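Local coordinates for Nitrate/nitrite sensor protein narX (Escherichia coli K12, PDB 3EZI) that senses nitrate and nitrite and, as a membrane-bound histidine kinase whose sensor domain this is, signals nitrate availability to NarL and that of both ions to NarP, at residues K8-L12 with T39-L45; Y64-L69 with D85-F89. The contacts are given in a common frame with arbitrary orientation. Residue numbers count along the deposited sequence, not the author numbering.

Contact 1. Residues K8-L12 with T39-L45; sequences KAGSL and TAFSAEL
In the antiparallel four-helix bundle of the NarX sensor domain, one strut is broken at Phe41-Ser42, and helix 3-22 packs against both sides of the break. Residues 8-12 are regular helix within helix 3-22. Residues 39-45 hold the end of helix 30-40, a two-residue link and the start of helix 43-52: Phe41 (phi/psi -106/24) is the first to leave helical geometry, and Ser42 (-54/134) is the N-cap of what follows, its OG accepting weakly from Glu44 N (3.4 Å) and Leu45 N (3.5 Å). The closest CA pair is Lys8-Thr39, 6.6 Å apart, and the two segments bury 332 Å². Lys8 leaves the backbone with chi1 and chi2 both m, then extends through two t angles, so that CD passes 4.1 Å from Thr39 CG2 and CE 3.9 Å from Ser42 OG, while CB is 4.3 Å from Leu45 CD2. Its carbonyl O, which accepts from Leu12 N within the helix (3.0 Å), also lies 3.7 Å from Thr39 CG2. One turn on, Ser11 brings CB to 4.3 Å from the same methyl; its OG is hydrogen-bonded to Gln15 NE2. Leu12 (m, t) completes the apolar side, with CG 3.8 Å from Thr39 CG2, CD2 4.1 Å from Ala40 CB and CD1 4.1 Å from Leu45 CD2, and thus touches both helices flanking the break. Thr39 OG1 is hydrogen-bonded to Glu35 O. The polar bridge between segments is a water, 2.9 Å from donor Lys8 NZ and 2.7 Å from Thr39 OG1.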
loop_
_atom_site.group_PDB
_atom_site.type_symbol
_atom_site.label_atom_id
_atom_site.label_comp_id
_atom_site.label_asym_id
_atom_site.label_seq_id
_atom_site.Cartn_x
_atom_site.Cartn_y
_atom_site.Cartn_z
ATOM N N LYS A 8 -9.156 -3.492 2.258
ATOM C CA LYS A 8 -8.071 -2.633 2.717
ATOM C C LYS A 8 -6.963 -2.584 1.636
ATOM O O LYS A 8 -6.402 -1.529 1.395
ATOM C CB LYS A 8 -7.459 -3.144 4.034
ATOM C CG LYS A 8 -8.362 -2.992 5.292
ATOM C CD LYS A 8 -8.733 -1.519 5.516
ATOM C CE LYS A 8 -9.462 -1.239 6.848
ATOM N NZ LYS A 8 -10.006 0.172 6.788
ATOM N N ALA A 9 -6.656 -3.726 0.998
ATOM C CA ALA A 9 -5.637 -3.747 -0.046
ATOM C C ALA A 9 -6.099 -2.902 -1.219
ATOM O O ALA A 9 -5.316 -2.162 -1.826
ATOM C CB ALA A 9 -5.385 -5.190 -0.494
ATOM N N GLY A 10 -7.380 -2.991 -1.563
ATOM C CA GLY A 10 -7.878 -2.173 -2.645
ATOM C C GLY A 10 -7.767 -0.695 -2.324
ATOM O O GLY A 10 -7.502 0.114 -3.212
ATOM N N SER A 11 -7.967 -0.346 -1.057
ATOM C CA SER A 11 -7.879 1.043 -0.619
ATOM C C SER A 11 -6.440 1.569 -0.751
ATOM O O SER A 11 -6.206 2.735 -1.094
ATOM C CB SER A 11 -8.332 1.149 0.837
ATOM O OG SER A 11 -8.501 2.497 1.223
ATOM N N LEU A 12 -5.478 0.711 -0.433
ATOM C CA LEU A 12 -4.058 1.063 -0.556
ATOM C C LEU A 12 -3.712 1.309 -2.030
ATOM O O LEU A 12 -2.901 2.195 -2.343
ATOM C CB LEU A 12 -3.132 -0.047 0.005
ATOM C CG LEU A 12 -3.142 -0.104 1.552
ATOM C CD1 LEU A 12 -2.481 -1.422 2.068
ATOM C CD2 LEU A 12 -2.392 1.163 2.136
ATOM N N THR A 39 -3.991 2.626 7.133
ATOM C CA THR A 39 -4.554 1.529 6.361
ATOM C C THR A 39 -3.528 0.393 6.245
ATOM O O THR A 39 -3.880 -0.795 6.449
ATOM C CB THR A 39 -4.977 2.024 4.938
ATOM O OG1 THR A 39 -5.934 3.114 5.064
ATOM C CG2 THR A 39 -5.681 0.868 4.183
ATOM N N ALA A 40 -2.273 0.750 5.967
ATOM C CA ALA A 40 -1.217 -0.261 5.815
ATOM C C ALA A 40 -0.963 -1.073 7.082
ATOM O O ALA A 40 -0.626 -2.244 6.992
ATOM C CB ALA A 40 0.093 0.377 5.363
ATOM N N PHE A 41 -1.152 -0.467 8.253
ATOM C CA PHE A 41 -0.927 -1.199 9.502
ATOM C C PHE A 41 -2.212 -1.585 10.207
ATOM O O PHE A 41 -2.237 -1.849 11.419
ATOM C CB PHE A 41 0.016 -0.395 10.439
ATOM C CG PHE A 41 1.403 -0.214 9.881
ATOM C CD1 PHE A 41 2.406 -1.150 10.156
ATOM C CD2 PHE A 41 1.688 0.856 9.038
ATOM C CE1 PHE A 41 3.663 -1.033 9.601
ATOM C CE2 PHE A 41 2.952 1.006 8.455
ATOM C CZ PHE A 41 3.954 0.057 8.732
ATOM N N SER A 42 -3.284 -1.677 9.422
ATOM C CA SER A 42 -4.602 -2.049 9.895
ATOM C C SER A 42 -4.546 -3.394 10.676
ATOM O O SER A 42 -3.925 -4.358 10.192
ATOM C CB SER A 42 -5.531 -2.213 8.669
ATOM O OG SER A 42 -6.723 -2.941 9.013
ATOM N N ALA A 43 -5.185 -3.465 11.839
ATOM C CA ALA A 43 -5.176 -4.717 12.618
ATOM C C ALA A 43 -5.782 -5.904 11.832
ATOM O O ALA A 43 -5.323 -7.043 11.925
ATOM C CB ALA A 43 -5.927 -4.533 13.934
ATOM N N GLU A 44 -6.815 -5.639 11.049
ATOM C CA GLU A 44 -7.444 -6.706 10.263
ATOM C C GLU A 44 -6.556 -7.200 9.120
ATOM O O GLU A 44 -6.498 -8.412 8.820
ATOM C CB GLU A 44 -8.786 -6.214 9.718
ATOM C CG GLU A 44 -9.578 -7.272 8.900
ATOM C CD GLU A 44 -9.849 -8.598 9.651
ATOM O OE1 GLU A 44 -9.911 -8.626 10.902
ATOM O OE2 GLU A 44 -10.026 -9.636 8.963
ATOM N N LEU A 45 -5.864 -6.284 8.455
ATOM C CA LEU A 45 -4.998 -6.717 7.394
ATOM C C LEU A 45 -4.032 -7.708 8.017
ATOM O O LEU A 45 -3.766 -8.779 7.459
ATOM C CB LEU A 45 -4.256 -5.522 6.800
ATOM C CG LEU A 45 -3.601 -5.621 5.437
ATOM C CD1 LEU A 45 -4.439 -6.425 4.399
ATOM C CD2 LEU A 45 -3.381 -4.209 4.966
HETATM O O HOH W 1 -8.011 2.241 6.478
#

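Contact 2. Residues Y64-L69 with D85-F89; sequences YWRNEL and DVSQF. With IPA (isopropyl alcohol), chain E.
Three residues, Tyr64, Phe89 and Leu69, carry most of this interface and illustrate how long side chains span the gap between antiparallel helices of a four-helix bundle. Residues 64-69 lie in helix 55-75 and residues 85-89 in helix 82-99, their local axes 11.3 Å apart at closest approach and antiparallel at 165°; Trp65 pairs with Phe89 (CA atoms 7.6 Å apart) and Leu69 with Asp85 (6.4 Å). The segment 64-69 includes a wider pi-type turn at 65-69, where Leu69 N bonds to Tyr64 O at 3.0 Å. Together the segments bury 350 Å².

Tyr64, with chi1 t and chi2 85°, reaches across: CE2 lies 3.8 Å from Phe89 CB, and OH is 3.1 Å from Asp85 O near the ring plane. A water 3.0 Å from Tyr64 OH donates to Asp85 OD1 at 2.5 Å. On the exposed side, an isopropyl alcohol, probably from the crystallisation liquor, donates from O2 to Gln88 OE1 (2.9 Å) and sets C2 3.9 Å from Tyr64 CD1.

Phe89 (chi1 t, chi2 68°) directs its CA-CB bond toward residues 64-69, and its ring meets Tyr64, Trp65 and Leu69. Leu69 (t, p) lays CD2 over one face of that ring in a CH-pi contact, 4.1 Å from the centroid, and sends CD1 to 3.9 Å from Val86 CG2. The Trp65 five-membered ring meets the phenyl obliquely, centroids 5.7 Å apart and planes at 42°.

Val86 continues onto Ser16, Tyr17 and Leu20, whereas Trp65 and Phe89 both touch Met36, so the inner side packs on helices 3-22 and 30-40.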
loop_
_atom_site.group_PDB
_atom_site.type_symbol
_atom_site.label_atom_id
_atom_site.label_comp_id
_atom_site.label_asym_id
_atom_site.label_seq_id
_atom_site.Cartn_x
_atom_site.Cartn_y
_atom_site.Cartn_z
ATOM N N TYR A 64 8.464 -1.846 2.274
ATOM C CA TYR A 64 8.659 -1.126 1.011
ATOM C C TYR A 64 7.965 0.245 1.093
ATOM O O TYR A 64 8.518 1.283 0.695
ATOM C CB TYR A 64 8.089 -1.965 -0.146
ATOM C CG TYR A 64 8.227 -1.313 -1.512
ATOM C CD1 TYR A 64 9.401 -1.449 -2.244
ATOM C CD2 TYR A 64 7.180 -0.589 -2.069
ATOM C CE1 TYR A 64 9.529 -0.891 -3.504
ATOM C CE2 TYR A 64 7.296 -0.018 -3.328
ATOM C CZ TYR A 64 8.479 -0.182 -4.036
ATOM O OH TYR A 64 8.596 0.359 -5.303
ATOM N N TRP A 65 6.742 0.261 1.610
ATOM C CA TRP A 65 6.035 1.526 1.740
ATOM C C TRP A 65 6.873 2.560 2.533
ATOM O O TRP A 65 7.058 3.708 2.116
ATOM C CB TRP A 65 4.710 1.259 2.476
ATOM C CG TRP A 65 3.811 2.468 2.583
ATOM C CD1 TRP A 65 2.981 2.981 1.605
ATOM C CD2 TRP A 65 3.707 3.348 3.705
ATOM N NE1 TRP A 65 2.373 4.143 2.069
ATOM C CE2 TRP A 65 2.809 4.391 3.346
ATOM C CE3 TRP A 65 4.289 3.359 4.985
ATOM C CZ2 TRP A 65 2.489 5.436 4.225
ATOM C CZ3 TRP A 65 3.969 4.395 5.856
ATOM C CH2 TRP A 65 3.080 5.423 5.469
ATOM N N ARG A 66 7.328 2.170 3.717
ATOM C CA ARG A 66 8.094 3.093 4.560
ATOM C C ARG A 66 9.513 3.443 4.095
ATOM O O ARG A 66 9.956 4.593 4.208
ATOM C CB ARG A 66 8.214 2.523 5.991
ATOM C CG ARG A 66 7.474 3.345 7.040
ATOM C CD ARG A 66 7.781 2.885 8.446
ATOM N NE ARG A 66 6.586 2.734 9.286
ATOM C CZ ARG A 66 5.769 3.717 9.642
ATOM N NH1 ARG A 66 5.984 4.955 9.244
ATOM N NH2 ARG A 66 4.732 3.436 10.415
ATOM N N ASN A 67 10.234 2.447 3.586
ATOM C CA ASN A 67 11.636 2.652 3.225
ATOM C C ASN A 67 11.943 3.002 1.792
ATOM O O ASN A 67 13.050 3.444 1.483
ATOM C CB ASN A 67 12.427 1.401 3.607
ATOM C CG ASN A 67 12.237 1.015 5.058
ATOM O OD1 ASN A 67 11.904 1.853 5.887
ATOM N ND2 ASN A 67 12.468 -0.249 5.368
ATOM N N GLU A 68 10.981 2.822 0.888
ATOM C CA GLU A 68 11.248 3.106 -0.510
ATOM C C GLU A 68 10.225 3.997 -1.191
ATOM O O GLU A 68 10.561 4.990 -1.867
ATOM C CB GLU A 68 11.394 1.759 -1.282
ATOM C CG GLU A 68 12.714 0.998 -0.923
ATOM C CD GLU A 68 12.835 -0.426 -1.507
ATOM O OE1 GLU A 68 12.819 -0.575 -2.719
ATOM O OE2 GLU A 68 12.936 -1.402 -0.734
ATOM N N LEU A 69 8.955 3.638 -1.042
ATOM C CA LEU A 69 7.889 4.367 -1.753
ATOM C C LEU A 69 7.622 5.774 -1.211
ATOM O O LEU A 69 7.644 6.752 -1.961
ATOM C CB LEU A 69 6.581 3.545 -1.758
ATOM C CG LEU A 69 5.424 4.229 -2.508
ATOM C CD1 LEU A 69 5.771 4.362 -3.987
ATOM C CD2 LEU A 69 4.144 3.426 -2.302
ATOM N N ASP A 85 7.682 2.998 -9.282
ATOM C CA ASP A 85 7.708 2.541 -7.897
ATOM C C ASP A 85 6.268 2.311 -7.393
ATOM O O ASP A 85 6.021 1.406 -6.604
ATOM C CB ASP A 85 8.428 3.563 -7.012
ATOM C CG ASP A 85 9.907 3.719 -7.383
ATOM O OD1 ASP A 85 10.671 2.744 -7.223
ATOM O OD2 ASP A 85 10.298 4.809 -7.842
ATOM N N VAL A 86 5.338 3.152 -7.836
ATOM C CA VAL A 86 3.933 3.018 -7.457
ATOM C C VAL A 86 3.412 1.728 -8.114
ATOM O O VAL A 86 2.719 0.941 -7.496
ATOM C CB VAL A 86 3.129 4.262 -7.901
ATOM C CG1 VAL A 86 1.595 4.016 -7.783
ATOM C CG2 VAL A 86 3.519 5.444 -7.019
ATOM N N SER A 87 3.788 1.499 -9.363
ATOM C CA SER A 87 3.355 0.294 -10.064
ATOM C C SER A 87 3.833 -0.987 -9.354
ATOM O O SER A 87 3.093 -1.964 -9.292
ATOM C CB SER A 87 3.888 0.296 -11.495
ATOM O OG SER A 87 3.182 1.235 -12.281
ATOM N N GLN A 88 5.055 -0.978 -8.828
ATOM C CA GLN A 88 5.590 -2.139 -8.138
ATOM C C GLN A 88 4.802 -2.355 -6.826
ATOM O O GLN A 88 4.481 -3.498 -6.469
ATOM C CB GLN A 88 7.078 -1.962 -7.820
ATOM C CG GLN A 88 7.669 -3.205 -7.091
ATOM C CD GLN A 88 9.171 -3.115 -6.745
ATOM O OE1 GLN A 88 9.684 -3.945 -5.986
ATOM N NE2 GLN A 88 9.878 -2.140 -7.319
ATOM N N PHE A 89 4.490 -1.271 -6.113
ATOM C CA PHE A 89 3.733 -1.423 -4.858
ATOM C C PHE A 89 2.341 -2.045 -5.147
ATOM O O PHE A 89 1.872 -2.943 -4.432
ATOM C CB PHE A 89 3.552 -0.052 -4.188
ATOM C CG PHE A 89 2.766 -0.098 -2.901
ATOM C CD1 PHE A 89 3.285 -0.707 -1.768
ATOM C CD2 PHE A 89 1.540 0.572 -2.815
ATOM C CE1 PHE A 89 2.596 -0.644 -0.538
ATOM C CE2 PHE A 89 0.840 0.636 -1.595
ATOM C CZ PHE A 89 1.374 0.033 -0.471
HETATM C C1 IPA E . 9.241 -5.561 -2.331
HETATM C C2 IPA E . 8.031 -5.017 -3.022
HETATM C C3 IPA E . 7.097 -5.595 -1.993
HETATM O O2 IPA E . 7.846 -5.517 -4.374
HETATM O O HOH W 2 11.392 0.462 -6.421
#

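The bundle is closed in steps along the chain. From the N terminus, helix 3-22 runs out and helix 30-40 returns, so contact 1 closes a loop of 26 intervening residues just where the returning helix breaks and helix 43-52 begins. Helix 55-75 follows, and contact 2 closes a shorter loop of 15 residues against helix 82-99. The two closures are in series, neither nested nor crossing, and lie on opposite sides of the chain's centre, their centres about 15 Å apart. The two antiparallel pairs nevertheless touch: Phe41 CE2 packs 3.6 Å from Arg66 NH2, Leu12 O lies 4.1 Å from Phe89 CE2, and Val86 and Phe89 also meet helix 3-22.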